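Local structure of MGS-M4 (Unidentified, 4Q3M) at residues Gly38-Asp43 against Glu66-Thr71. The protein is probably an NAD(P)H-dependent oxidoreductase of the aldo-keto reductase family, with a TIM-barrel fold and an unknown substrate. Numbering follows the deposited sequence.
Sequences GYRHID and EEIFVT
Strands 41-43 and 69-71 pair in parallel, His41 beside Phe69 and Asp43 beside Thr71, with their directions 8° apart. Three backbone hydrogen bonds join them: Phe69 N to Arg40 O (2.6 Å), Ile42 N to Phe69 O (2.7 Å) and Thr71 N to Ile42 O (2.9 Å). His41, Asp43, Phe69 and Thr71 share one face of the sheet. CG of His41 is anti to the backbone N (chi1 178°), and its side chain runs alongside that of Phe69. The two form an offset edge-to-face pair, planes at 82°, with the Phe69 edge toward the imidazole face. Phe69 CD1 comes 3.4 Å from His41 CD2. A water links three side chains here. It bonds to His41 NE2 (2.6 Å), donates to Asp43 OD1 (2.5 Å) and weakly accepts from Thr71 OG1. Gln158 also donates to Asp43 OD1. Ile42 points to the opposite face, where its CG1 meets Ile68 CG2 at 4.3 Å, against helix 26-37. Just before the strand, Arg40 lays its aliphatic part along the Glu67 carbonyl, while NH1 bonds back to Tyr39 O. An alanine in place of His41 would probably leave the Phe69 edge without its aromatic partner and the water with one bond fewer. Helix 51-59 connects the two strands in the chain, making one beta-alpha-beta unit of the TIM barrel. Asp43 OD2 forms a salt bridge with Lys73, consistent with the Asp-Lys pair of the aldo-keto reductase active site. The contact thus joins an aromatic pair to a water-bridged polar cluster that holds the other carboxylate oxygen of Asp43.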
# COMPACT_ATOMS: atom_id res chain seq x y z
N GLY A 38 -21.32 21.95 -16.29
CA GLY A 38 -20.22 22.88 -16.10
C GLY A 38 -18.85 22.21 -16.10
O GLY A 38 -17.83 22.89 -16.03
N TYR A 39 -18.84 20.89 -16.18
CA TYR A 39 -17.58 20.14 -16.24
C TYR A 39 -16.79 20.49 -17.49
O TYR A 39 -17.35 20.60 -18.58
CB TYR A 39 -17.85 18.63 -16.20
CG TYR A 39 -18.23 18.08 -14.85
CD1 TYR A 39 -19.51 18.27 -14.33
CD2 TYR A 39 -17.33 17.35 -14.09
CE1 TYR A 39 -19.87 17.76 -13.10
CE2 TYR A 39 -17.68 16.83 -12.86
CZ TYR A 39 -18.95 17.04 -12.37
OH TYR A 39 -19.31 16.54 -11.14
N ARG A 40 -15.48 20.66 -17.32
CA ARG A 40 -14.59 20.88 -18.45
C ARG A 40 -13.41 19.92 -18.37
O ARG A 40 -12.35 20.16 -18.96
CB ARG A 40 -14.09 22.33 -18.48
CG ARG A 40 -15.18 23.35 -18.82
CD ARG A 40 -15.81 23.04 -20.17
NE ARG A 40 -16.81 24.04 -20.55
CZ ARG A 40 -18.10 23.96 -20.24
NH1 ARG A 40 -18.56 22.93 -19.53
NH2 ARG A 40 -18.94 24.92 -20.62
N HIS A 41 -13.61 18.82 -17.65
CA HIS A 41 -12.57 17.82 -17.45
C HIS A 41 -13.18 16.42 -17.43
O HIS A 41 -14.06 16.12 -16.62
CB HIS A 41 -11.82 18.10 -16.14
CG HIS A 41 -10.76 17.09 -15.82
ND1 HIS A 41 -10.24 16.94 -14.55
CD2 HIS A 41 -10.13 16.18 -16.60
CE1 HIS A 41 -9.33 15.98 -14.56
NE2 HIS A 41 -9.24 15.50 -15.79
N ILE A 42 -12.73 15.57 -18.35
CA ILE A 42 -13.21 14.20 -18.43
C ILE A 42 -12.06 13.21 -18.28
O ILE A 42 -11.03 13.34 -18.93
CB ILE A 42 -13.93 13.94 -19.77
CG1 ILE A 42 -15.00 15.00 -20.03
CG2 ILE A 42 -14.55 12.55 -19.79
CD1 ILE A 42 -16.17 14.95 -19.06
N ASP A 43 -12.25 12.22 -17.41
CA ASP A 43 -11.20 11.24 -17.13
C ASP A 43 -11.62 9.84 -17.57
O ASP A 43 -12.58 9.28 -17.05
CB ASP A 43 -10.86 11.24 -15.64
CG ASP A 43 -9.73 10.29 -15.30
OD1 ASP A 43 -8.56 10.72 -15.32
OD2 ASP A 43 -10.02 9.11 -15.01
N GLU A 66 -10.72 22.74 -27.20
CA GLU A 66 -9.62 23.24 -26.38
C GLU A 66 -10.06 23.72 -25.00
O GLU A 66 -9.22 24.08 -24.17
CB GLU A 66 -8.89 24.38 -27.10
CG GLU A 66 -7.80 23.91 -28.04
CD GLU A 66 -6.80 25.00 -28.37
OE1 GLU A 66 -7.19 26.18 -28.37
OE2 GLU A 66 -5.62 24.67 -28.61
N GLU A 67 -11.36 23.72 -24.75
CA GLU A 67 -11.88 24.13 -23.45
C GLU A 67 -12.30 22.93 -22.62
O GLU A 67 -12.84 23.07 -21.53
CB GLU A 67 -13.05 25.10 -23.62
CG GLU A 67 -12.91 26.00 -24.84
CD GLU A 67 -13.88 27.17 -24.82
OE1 GLU A 67 -14.88 27.11 -24.08
OE2 GLU A 67 -13.63 28.16 -25.55
N ILE A 68 -12.03 21.73 -23.14
CA ILE A 68 -12.32 20.50 -22.43
C ILE A 68 -11.06 19.68 -22.20
O ILE A 68 -10.35 19.32 -23.14
CB ILE A 68 -13.35 19.63 -23.19
CG1 ILE A 68 -14.63 20.42 -23.44
CG2 ILE A 68 -13.64 18.35 -22.42
CD1 ILE A 68 -15.70 19.64 -24.17
N PHE A 69 -10.78 19.38 -20.93
CA PHE A 69 -9.60 18.60 -20.55
C PHE A 69 -9.91 17.11 -20.63
O PHE A 69 -10.75 16.61 -19.88
CB PHE A 69 -9.15 18.99 -19.14
CG PHE A 69 -7.74 18.56 -18.82
CD1 PHE A 69 -7.47 17.26 -18.41
CD2 PHE A 69 -6.70 19.47 -18.90
CE1 PHE A 69 -6.18 16.88 -18.11
CE2 PHE A 69 -5.40 19.08 -18.59
CZ PHE A 69 -5.15 17.79 -18.20
N VAL A 70 -9.24 16.41 -21.53
CA VAL A 70 -9.47 14.97 -21.70
C VAL A 70 -8.26 14.15 -21.27
O VAL A 70 -7.17 14.30 -21.81
CB VAL A 70 -9.81 14.63 -23.16
CG1 VAL A 70 -10.11 13.14 -23.29
CG2 VAL A 70 -10.99 15.46 -23.64
N THR A 71 -8.48 13.27 -20.29
CA THR A 71 -7.43 12.39 -19.81
C THR A 71 -7.77 10.93 -20.09
O THR A 71 -8.85 10.46 -19.74
CB THR A 71 -7.18 12.55 -18.30
OG1 THR A 71 -6.78 13.89 -18.02
CG2 THR A 71 -6.10 11.59 -17.82
O HOH W 1 -8.24 13.16 -15.19